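Local atomic coordinates of VP2 (PDB entry 7L0Y), a protein that self-assembles in 60 copies into the T=1 icosahedral capsid, about 26 nm across, of human bocavirus 1. Residues P489-D494 and I500-Y505; L91-K96 and E471-A476; C224-N229 and V457-R462. All coordinates share one frame; numbering follows the deposited sequence.

Contact 1 of 3, residues P489-D494 and I500-Y505; sequences PTYHVD and IQPTSY
Ile500 meets the chain around His492 through one fairly straight backbone hydrogen bond, Ile500 N to His492 O at 3.1 Å (N-H...O 163°), just where the peptide leaves a type I turn running from Pro489 to His492. The turn's own bond, from His492 N back to Pro489 O, is weak, so the bond between the two segments adds a second tie at the same corner. The bond from CA to CB of Ile500 is directed toward the turn. Its beta-branched carbon, CB, lies 3.4 Å from Pro489 O, and CG1 stands 3.6 Å from His492 O, so both sit against carbonyl oxygens rather than against other hydrocarbon; the CD1 tip goes on to brush Asp494 CB at 4.2 Å.

The second half of the contact is made by Thr490, Tyr491 and Pro502. Because Thr490 carries CG2 anti to its backbone nitrogen (chi1 -67° for OG1), the methyl is presented to Pro502 CA at 3.5 Å, while the hydroxyl swings off to receive a hydrogen bond from Ser480 N. The same methyl lies over one face of the Tyr491 ring, offset toward the rim. Tyr491 and Pro502 cross at about a right angle: Tyr491 CE1 is 3.8 Å from Pro502 CD, and Tyr491 OH is 3.6 Å from Pro502 CG. That hydroxyl is fixed by a hydrogen bond to Gln507 O, which holds the ring end beside the proline.

The arrangement is that of a compact, non-repetitive loop built on a type I turn, in the C-terminal segment that follows the last long strand of the parvovirus jelly roll and packs at subunit interfaces, here with His492 against Phe199 of a second subunit and Tyr491 against Pro470 of a third.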
loop_
_atom_site.group_PDB
_atom_site.type_symbol
_atom_site.label_atom_id
_atom_site.label_comp_id
_atom_site.label_asym_id
_atom_site.label_seq_id
_atom_site.Cartn_x
_atom_site.Cartn_y
_atom_site.Cartn_z
ATOM N N PRO A 489 102.496 -45.154 27.908
ATOM C CA PRO A 489 102.568 -44.124 26.865
ATOM C C PRO A 489 102.237 -42.737 27.396
ATOM O O PRO A 489 101.907 -42.541 28.563
ATOM C CB PRO A 489 101.533 -44.593 25.841
ATOM C CG PRO A 489 100.573 -45.388 26.631
ATOM C CD PRO A 489 101.374 -46.077 27.688
ATOM N N THR A 490 102.287 -41.766 26.481
ATOM C CA THR A 490 102.413 -40.368 26.879
ATOM C C THR A 490 101.238 -39.883 27.713
ATOM O O THR A 490 101.427 -39.400 28.824
ATOM C CB THR A 490 102.588 -39.474 25.659
ATOM O OG1 THR A 490 103.843 -39.756 25.038
ATOM C CG2 THR A 490 102.558 -38.027 26.071
ATOM N N TYR A 491 100.026 -39.953 27.198
ATOM C CA TYR A 491 98.904 -39.360 27.909
ATOM C C TYR A 491 98.175 -40.358 28.794
ATOM O O TYR A 491 97.037 -40.111 29.193
ATOM C CB TYR A 491 97.967 -38.666 26.933
ATOM C CG TYR A 491 98.632 -37.473 26.309
ATOM C CD1 TYR A 491 98.730 -36.280 26.999
ATOM C CD2 TYR A 491 99.162 -37.535 25.036
ATOM C CE1 TYR A 491 99.325 -35.191 26.441
ATOM C CE2 TYR A 491 99.760 -36.447 24.474
ATOM C CZ TYR A 491 99.840 -35.276 25.178
ATOM O OH TYR A 491 100.445 -34.181 24.611
ATOM N N HIS A 492 98.763 -41.515 29.021
ATOM C CA HIS A 492 98.196 -42.532 29.877
ATOM C C HIS A 492 98.645 -42.263 31.315
ATOM O O HIS A 492 99.357 -41.300 31.600
ATOM C CB HIS A 492 98.642 -43.895 29.360
ATOM C CG HIS A 492 97.761 -45.028 29.770
ATOM N ND1 HIS A 492 96.471 -45.160 29.310
ATOM C CD2 HIS A 492 97.985 -46.091 30.574
ATOM C CE1 HIS A 492 95.931 -46.247 29.823
ATOM N NE2 HIS A 492 96.829 -46.832 30.593
ATOM N N VAL A 493 98.245 -43.119 32.229
ATOM C CA VAL A 493 98.632 -42.956 33.626
ATOM C C VAL A 493 99.577 -44.066 34.063
ATOM O O VAL A 493 99.500 -45.211 33.614
ATOM C CB VAL A 493 97.405 -42.884 34.558
ATOM C CG1 VAL A 493 96.659 -41.600 34.328
ATOM C CG2 VAL A 493 96.492 -44.061 34.312
ATOM N N ASP A 494 100.460 -43.705 34.979
ATOM C CA ASP A 494 101.456 -44.567 35.593
ATOM C C ASP A 494 100.778 -45.619 36.463
ATOM O O ASP A 494 99.641 -45.442 36.908
ATOM C CB ASP A 494 102.368 -43.693 36.448
ATOM C CG ASP A 494 103.625 -44.376 36.893
ATOM O OD1 ASP A 494 103.995 -45.417 36.340
ATOM O OD2 ASP A 494 104.254 -43.870 37.841
ATOM N N ILE A 500 101.562 -39.357 32.702
ATOM C CA ILE A 500 102.779 -39.227 31.916
ATOM C C ILE A 500 102.652 -37.955 31.090
ATOM O O ILE A 500 101.588 -37.666 30.541
ATOM C CB ILE A 500 102.999 -40.465 31.035
ATOM C CG1 ILE A 500 102.890 -41.740 31.871
ATOM C CG2 ILE A 500 104.326 -40.400 30.320
ATOM C CD1 ILE A 500 103.814 -41.787 33.043
ATOM N N GLN A 501 103.690 -37.144 31.089
ATOM C CA GLN A 501 103.651 -35.927 30.309
ATOM C C GLN A 501 104.277 -36.141 28.939
ATOM O O GLN A 501 105.083 -37.051 28.750
ATOM C CB GLN A 501 104.371 -34.813 31.050
ATOM C CG GLN A 501 103.727 -34.452 32.361
ATOM C CD GLN A 501 102.294 -34.010 32.205
ATOM O OE1 GLN A 501 101.949 -33.300 31.268
ATOM N NE2 GLN A 501 101.447 -34.433 33.127
ATOM N N PRO A 502 103.916 -35.314 27.958
ATOM C CA PRO A 502 104.674 -35.290 26.702
ATOM C C PRO A 502 106.101 -34.836 26.952
ATOM O O PRO A 502 106.339 -33.870 27.678
ATOM C CB PRO A 502 103.901 -34.286 25.839
ATOM C CG PRO A 502 103.143 -33.465 26.805
ATOM C CD PRO A 502 102.773 -34.389 27.917
ATOM N N THR A 503 107.058 -35.575 26.397
ATOM C CA THR A 503 108.456 -35.217 26.594
ATOM C C THR A 503 108.992 -34.379 25.442
ATOM O O THR A 503 110.094 -33.831 25.532
ATOM C CB THR A 503 109.302 -36.474 26.782
ATOM O OG1 THR A 503 109.138 -37.342 25.657
ATOM C CG2 THR A 503 108.887 -37.196 28.032
ATOM N N SER A 504 108.236 -34.252 24.362
ATOM C CA SER A 504 108.698 -33.499 23.212
ATOM C C SER A 504 107.631 -32.515 22.766
ATOM O O SER A 504 106.472 -32.583 23.177
ATOM C CB SER A 504 109.076 -34.410 22.038
ATOM O OG SER A 504 107.948 -35.062 21.495
ATOM N N TYR A 505 108.060 -31.596 21.907
ATOM C CA TYR A 505 107.181 -30.540 21.430
ATOM C C TYR A 505 106.120 -31.086 20.486
ATOM O O TYR A 505 104.988 -30.594 20.461
ATOM C CB TYR A 505 108.025 -29.464 20.753
ATOM C CG TYR A 505 107.252 -28.350 20.117
ATOM C CD1 TYR A 505 106.656 -27.374 20.886
ATOM C CD2 TYR A 505 107.146 -28.259 18.746
ATOM C CE1 TYR A 505 105.963 -26.353 20.311
ATOM C CE2 TYR A 505 106.455 -27.241 18.162
ATOM C CZ TYR A 505 105.865 -26.288 18.947
ATOM O OH TYR A 505 105.166 -25.260 18.362
#

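Contact 2 of 3, residues L91-K96 and E471-A476; sequences LTNEYK and ERRHTA
Asn93, near the C-terminal end of helix 85-94, grips the backbone of His474 with both ends of its amide, and so joins the helix that precedes a core strand of the parvovirus jelly roll to the C-terminal loop. Asn93 OD1 accepts from His474 N at 2.9 Å, nearly straight (172°) and on a lone pair in the carbonyl plane. Asn93 ND2 donates to His474 O at 3.2 Å, again on an in-plane lone pair. Two bonds of opposite polarity to one residue fix the rotation of the amide. Beside this clamp, Arg473 lays CD 3.6 Å from Asn93 OD1, and Thr92 OG1 stands at the edge of the His474 ring, 3.3 Å from CD2, in simple contact.

His474 O takes a further bond from Gln89 NE2. The Thr92 hydroxyl has its hydrogen bond with Trp88 O, and the ring nitrogen next to CD2, His474 NE2, is hydrogen-bonded to Pro510 O, which helps hold the ring.

Further out, reciprocal bonds between Arg473 N and Thr475 OG1 of a neighbouring subunit are consistent with a twofold contact. Arg473 belongs to a probable nuclear localization signal; its NH2 makes a salt bridge in the guanidinium plane to the anti lone pair of Glu471 OE1 at 3.0 Å.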
loop_
_atom_site.group_PDB
_atom_site.type_symbol
_atom_site.label_atom_id
_atom_site.label_comp_id
_atom_site.label_asym_id
_atom_site.label_seq_id
_atom_site.Cartn_x
_atom_site.Cartn_y
_atom_site.Cartn_z
ATOM N N LEU A 91 91.063 -31.574 16.735
ATOM C CA LEU A 91 90.972 -30.177 16.349
ATOM C C LEU A 91 92.074 -29.806 15.370
ATOM O O LEU A 91 91.818 -29.173 14.344
ATOM C CB LEU A 91 91.048 -29.305 17.593
ATOM C CG LEU A 91 90.928 -27.799 17.414
ATOM C CD1 LEU A 91 89.521 -27.449 17.020
ATOM C CD2 LEU A 91 91.354 -27.097 18.671
ATOM N N THR A 92 93.309 -30.190 15.668
ATOM C CA THR A 92 94.429 -29.789 14.836
ATOM C C THR A 92 94.570 -30.635 13.584
ATOM O O THR A 92 95.234 -30.207 12.640
ATOM C CB THR A 92 95.731 -29.832 15.640
ATOM O OG1 THR A 92 95.924 -31.142 16.175
ATOM C CG2 THR A 92 95.687 -28.836 16.769
ATOM N N ASN A 93 93.985 -31.826 13.553
ATOM C CA ASN A 93 93.988 -32.591 12.315
ATOM C C ASN A 93 92.867 -32.174 11.375
ATOM O O ASN A 93 93.055 -32.179 10.157
ATOM C CB ASN A 93 93.907 -34.086 12.610
ATOM C CG ASN A 93 95.223 -34.655 13.089
ATOM O OD1 ASN A 93 96.277 -34.092 12.831
ATOM N ND2 ASN A 93 95.167 -35.785 13.767
ATOM N N GLU A 94 91.689 -31.853 11.901
ATOM C CA GLU A 94 90.513 -31.719 11.055
ATOM C C GLU A 94 90.109 -30.291 10.716
ATOM O O GLU A 94 89.168 -30.112 9.942
ATOM C CB GLU A 94 89.319 -32.428 11.696
ATOM C CG GLU A 94 89.490 -33.922 11.816
ATOM C CD GLU A 94 88.237 -34.606 12.303
ATOM O OE1 GLU A 94 87.275 -33.899 12.658
ATOM O OE2 GLU A 94 88.207 -35.852 12.332
ATOM N N TYR A 95 90.771 -29.273 11.251
ATOM C CA TYR A 95 90.275 -27.916 11.070
ATOM C C TYR A 95 91.415 -26.969 10.754
ATOM O O TYR A 95 92.481 -27.044 11.366
ATOM C CB TYR A 95 89.541 -27.414 12.310
ATOM C CG TYR A 95 88.354 -28.246 12.687
ATOM C CD1 TYR A 95 87.151 -28.101 12.030
ATOM C CD2 TYR A 95 88.430 -29.162 13.719
ATOM C CE1 TYR A 95 86.074 -28.852 12.366
ATOM C CE2 TYR A 95 87.354 -29.918 14.064
ATOM C CZ TYR A 95 86.173 -29.757 13.387
ATOM O OH TYR A 95 85.081 -30.507 13.736
ATOM N N LYS A 96 91.176 -26.070 9.803
ATOM C CA LYS A 96 92.185 -25.089 9.437
ATOM C C LYS A 96 92.238 -23.903 10.385
ATOM O O LYS A 96 93.271 -23.236 10.460
ATOM C CB LYS A 96 91.942 -24.604 8.011
ATOM C CG LYS A 96 90.567 -24.067 7.799
ATOM C CD LYS A 96 90.389 -23.583 6.392
ATOM C CE LYS A 96 91.116 -22.291 6.152
ATOM N NZ LYS A 96 90.931 -21.821 4.751
ATOM N N GLU A 471 98.684 -35.375 3.472
ATOM C CA GLU A 471 99.320 -34.410 4.343
ATOM C C GLU A 471 99.734 -35.036 5.673
ATOM O O GLU A 471 99.231 -36.078 6.093
ATOM C CB GLU A 471 98.400 -33.212 4.544
ATOM C CG GLU A 471 98.325 -32.337 3.313
ATOM C CD GLU A 471 97.313 -31.206 3.417
ATOM O OE1 GLU A 471 96.470 -31.215 4.337
ATOM O OE2 GLU A 471 97.363 -30.297 2.562
ATOM N N ARG A 472 100.700 -34.392 6.314
ATOM C CA ARG A 472 101.109 -34.755 7.662
ATOM C C ARG A 472 99.971 -34.581 8.660
ATOM O O ARG A 472 99.209 -33.618 8.594
ATOM C CB ARG A 472 102.290 -33.895 8.084
ATOM C CG ARG A 472 102.760 -34.161 9.465
ATOM C CD ARG A 472 103.878 -33.250 9.826
ATOM N NE ARG A 472 104.349 -33.513 11.172
ATOM C CZ ARG A 472 105.420 -32.944 11.703
ATOM N NH1 ARG A 472 105.782 -33.240 12.943
ATOM N NH2 ARG A 472 106.123 -32.075 10.995
ATOM N N ARG A 473 99.870 -35.515 9.600
ATOM C CA ARG A 473 98.878 -35.468 10.660
ATOM C C ARG A 473 99.544 -35.782 11.989
ATOM O O ARG A 473 100.659 -36.297 12.037
ATOM C CB ARG A 473 97.732 -36.448 10.395
ATOM C CG ARG A 473 96.961 -36.147 9.139
ATOM C CD ARG A 473 96.134 -34.918 9.340
ATOM N NE ARG A 473 95.450 -34.499 8.132
ATOM C CZ ARG A 473 95.956 -33.631 7.263
ATOM N NH1 ARG A 473 97.149 -33.107 7.475
ATOM N NH2 ARG A 473 95.270 -33.285 6.189
ATOM N N HIS A 474 98.859 -35.454 13.076
ATOM C CA HIS A 474 99.310 -35.881 14.394
ATOM C C HIS A 474 98.840 -37.295 14.672
ATOM O O HIS A 474 97.672 -37.623 14.471
ATOM C CB HIS A 474 98.809 -34.944 15.485
ATOM C CG HIS A 474 99.408 -33.579 15.423
ATOM N ND1 HIS A 474 100.757 -33.357 15.586
ATOM C CD2 HIS A 474 98.843 -32.363 15.255
ATOM C CE1 HIS A 474 100.999 -32.065 15.493
ATOM N NE2 HIS A 474 99.855 -31.439 15.296
ATOM N N THR A 475 99.754 -38.130 15.139
ATOM C CA THR A 475 99.472 -39.532 15.373
ATOM C C THR A 475 100.049 -39.962 16.711
ATOM O O THR A 475 101.053 -39.423 17.179
ATOM C CB THR A 475 100.030 -40.401 14.240
ATOM O OG1 THR A 475 99.682 -41.769 14.467
ATOM C CG2 THR A 475 101.530 -40.260 14.131
ATOM N N ALA A 476 99.384 -40.933 17.333
ATOM C CA ALA A 476 99.888 -41.509 18.570
ATOM C C ALA A 476 101.231 -42.195 18.385
ATOM O O ALA A 476 101.929 -42.435 19.371
ATOM C CB ALA A 476 98.884 -42.509 19.129
#

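Contact 3 of 3, residues C224-N229 and V457-R462; sequences CEWVNN and VWEVER
Trp226 and Glu459 meet with their side chains crossing at about a right angle, the indole reaching over from strand 215-232 and the glutamate rising to it from strand 446-462. The ring and carboxylate planes stand 64° apart, so the acid neither stacks flat on the indole nor lies in line with it. Contact is made by the far end of the six-membered ring: Trp226 CH2 lies 3.4 Å from Glu459 CG, and Trp226 CZ2 is 3.6 Å from Glu459 OE2. Glu459 reaches across the ring end because its CG is anti to the backbone nitrogen (chi1 -175°) and the chain beyond is extended.

The neighbouring corner of the indole, Trp226 CZ3, reaches the backbone instead. It comes 3.2 Å from Glu459 O, at an oblique approach, and 4.1 Å from Val460 CA, which sits at the ring edge near its plane. Glu461 adds only a marginal touch, its CB being 4.5 Å from Trp226 CZ3.

The two strands are not hydrogen-bonded to one another here, as their nearest CA atoms, those of Trp226 and Val460, are 8.8 Å apart. Strand 95-118 runs between them, and the tryptophan spans it on one face of the BIDG sheet of the jelly roll. Arg97 of that middle strand makes a cation-pi contact with Trp226, and Arg99 forms a salt bridge with Glu459 OE1.

The chemistry is therefore that of an aromatic ring set among charges. An acid and an arginine both lie near the indole, and the pairing of Glu459 with Arg99, outside the two segments, should soften the cost of placing its carboxylate beside the ring. What remains between the two segments is van der Waals contact, with perhaps a weak electrostatic attraction between the ring's C-H rim and the oxygens of Glu459.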
loop_
_atom_site.group_PDB
_atom_site.type_symbol
_atom_site.label_atom_id
_atom_site.label_comp_id
_atom_site.label_asym_id
_atom_site.label_seq_id
_atom_site.Cartn_x
_atom_site.Cartn_y
_atom_site.Cartn_z
ATOM N N CYS A 224 86.686 -12.633 18.739
ATOM C CA CYS A 224 88.065 -13.088 18.701
ATOM C C CYS A 224 88.566 -13.262 17.281
ATOM O O CYS A 224 87.811 -13.568 16.356
ATOM C CB CYS A 224 88.246 -14.412 19.454
ATOM S SG CYS A 224 88.163 -14.269 21.235
ATOM N N GLU A 225 89.868 -13.064 17.132
ATOM C CA GLU A 225 90.534 -13.424 15.896
ATOM C C GLU A 225 90.795 -14.920 15.878
ATOM O O GLU A 225 90.953 -15.555 16.923
ATOM C CB GLU A 225 91.843 -12.652 15.748
ATOM C CG GLU A 225 92.870 -12.973 16.809
ATOM C CD GLU A 225 94.115 -12.111 16.698
ATOM O OE1 GLU A 225 94.327 -11.489 15.634
ATOM O OE2 GLU A 225 94.888 -12.058 17.677
ATOM N N TRP A 226 90.837 -15.481 14.681
ATOM C CA TRP A 226 91.056 -16.908 14.535
ATOM C C TRP A 226 92.502 -17.264 14.827
ATOM O O TRP A 226 93.426 -16.539 14.456
ATOM C CB TRP A 226 90.720 -17.336 13.120
ATOM C CG TRP A 226 89.320 -17.134 12.739
ATOM C CD1 TRP A 226 88.780 -16.008 12.217
ATOM C CD2 TRP A 226 88.278 -18.104 12.770
ATOM N NE1 TRP A 226 87.455 -16.200 11.950
ATOM C CE2 TRP A 226 87.123 -17.486 12.274
ATOM C CE3 TRP A 226 88.207 -19.433 13.179
ATOM C CZ2 TRP A 226 85.912 -18.147 12.179
ATOM C CZ3 TRP A 226 87.012 -20.086 13.080
ATOM C CH2 TRP A 226 85.880 -19.448 12.585
ATOM N N VAL A 227 92.696 -18.387 15.496
ATOM C CA VAL A 227 93.980 -19.067 15.497
ATOM C C VAL A 227 93.991 -20.063 14.346
ATOM O O VAL A 227 93.148 -20.961 14.273
ATOM C CB VAL A 227 94.271 -19.732 16.852
ATOM C CG1 VAL A 227 93.056 -20.340 17.404
ATOM C CG2 VAL A 227 95.306 -20.824 16.677
ATOM N N ASN A 228 94.932 -19.877 13.432
ATOM C CA ASN A 228 94.953 -20.600 12.178
ATOM C C ASN A 228 95.803 -21.851 12.295
ATOM O O ASN A 228 96.907 -21.827 12.835
ATOM C CB ASN A 228 95.506 -19.711 11.072
ATOM C CG ASN A 228 94.677 -18.477 10.857
ATOM O OD1 ASN A 228 95.191 -17.367 10.863
ATOM N ND2 ASN A 228 93.384 -18.660 10.660
ATOM N N ASN A 229 95.276 -22.956 11.796
ATOM C CA ASN A 229 96.036 -24.184 11.696
ATOM C C ASN A 229 96.267 -24.446 10.212
ATOM O O ASN A 229 95.466 -25.093 9.543
ATOM C CB ASN A 229 95.263 -25.314 12.368
ATOM C CG ASN A 229 96.042 -26.582 12.475
ATOM O OD1 ASN A 229 97.257 -26.574 12.604
ATOM N ND2 ASN A 229 95.341 -27.696 12.418
ATOM N N VAL A 457 81.944 -22.717 23.594
ATOM C CA VAL A 457 81.597 -22.994 22.210
ATOM C C VAL A 457 82.721 -22.455 21.342
ATOM O O VAL A 457 83.092 -21.285 21.443
ATOM C CB VAL A 457 80.252 -22.366 21.832
ATOM C CG1 VAL A 457 79.963 -22.611 20.375
ATOM C CG2 VAL A 457 79.157 -22.943 22.686
ATOM N N TRP A 458 83.283 -23.313 20.510
ATOM C CA TRP A 458 84.382 -22.946 19.635
ATOM C C TRP A 458 83.849 -22.844 18.219
ATOM O O TRP A 458 83.301 -23.813 17.692
ATOM C CB TRP A 458 85.494 -23.985 19.712
ATOM C CG TRP A 458 86.125 -24.076 21.045
ATOM C CD1 TRP A 458 85.721 -24.846 22.082
ATOM C CD2 TRP A 458 87.310 -23.413 21.476
ATOM N NE1 TRP A 458 86.559 -24.682 23.145
ATOM C CE2 TRP A 458 87.550 -23.808 22.794
ATOM C CE3 TRP A 458 88.189 -22.522 20.871
ATOM C CZ2 TRP A 458 88.625 -23.339 23.523
ATOM C CZ3 TRP A 458 89.249 -22.063 21.590
ATOM C CH2 TRP A 458 89.461 -22.466 22.902
ATOM N N GLU A 459 83.994 -21.679 17.609
ATOM C CA GLU A 459 83.704 -21.555 16.191
ATOM C C GLU A 459 84.872 -22.129 15.408
ATOM O O GLU A 459 86.018 -21.727 15.603
ATOM C CB GLU A 459 83.458 -20.101 15.811
ATOM C CG GLU A 459 83.027 -19.922 14.382
ATOM C CD GLU A 459 82.769 -18.476 14.033
ATOM O OE1 GLU A 459 82.925 -17.615 14.922
ATOM O OE2 GLU A 459 82.427 -18.193 12.867
ATOM N N VAL A 460 84.589 -23.082 14.537
ATOM C CA VAL A 460 85.646 -23.864 13.921
ATOM C C VAL A 460 85.337 -23.982 12.438
ATOM O O VAL A 460 84.193 -23.822 12.011
ATOM C CB VAL A 460 85.760 -25.247 14.605
ATOM C CG1 VAL A 460 84.702 -26.209 14.099
ATOM C CG2 VAL A 460 87.156 -25.781 14.540
ATOM N N GLU A 461 86.363 -24.215 11.637
ATOM C CA GLU A 461 86.112 -24.264 10.208
ATOM C C GLU A 461 87.049 -25.279 9.581
ATOM O O GLU A 461 88.239 -25.295 9.894
ATOM C CB GLU A 461 86.267 -22.857 9.620
ATOM C CG GLU A 461 85.694 -22.663 8.253
ATOM C CD GLU A 461 86.706 -22.792 7.173
ATOM O OE1 GLU A 461 87.870 -22.452 7.431
ATOM O OE2 GLU A 461 86.340 -23.224 6.065
ATOM N N ARG A 462 86.509 -26.133 8.716
ATOM C CA ARG A 462 87.299 -27.223 8.168
ATOM C C ARG A 462 88.094 -26.756 6.958
ATOM O O ARG A 462 87.923 -25.647 6.450
ATOM C CB ARG A 462 86.406 -28.389 7.765
ATOM C CG ARG A 462 85.680 -29.022 8.903
ATOM C CD ARG A 462 84.937 -30.236 8.460
ATOM N NE ARG A 462 84.181 -30.829 9.552
ATOM C CZ ARG A 462 84.693 -31.652 10.455
ATOM N NH1 ARG A 462 85.973 -31.980 10.408
ATOM N NH2 ARG A 462 83.921 -32.143 11.408
#

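Contacts 1 and 2 are buried and both tie down the C-terminal loop that follows strand 446-462, whereas contact 3 is partly buried and lies on the strands themselves. Their chemistry follows: contact 1 joins two loop pieces through one backbone bond and apolar packing of Ile500, Pro502 and the Tyr491 ring, contact 2 uses a side-chain amide on backbone, and contact 3 relies on packing among charged groups. Contacts 2 and 3 touch directly, Thr92 O and Lys96 O meeting Asn229; contact 2 reaches the start of strand 95-118, which lies between the two strands that contact 3 joins. Contact 1 stands apart, its centre about 19 Å from that of contact 2, yet both reach the same neighbouring subunit.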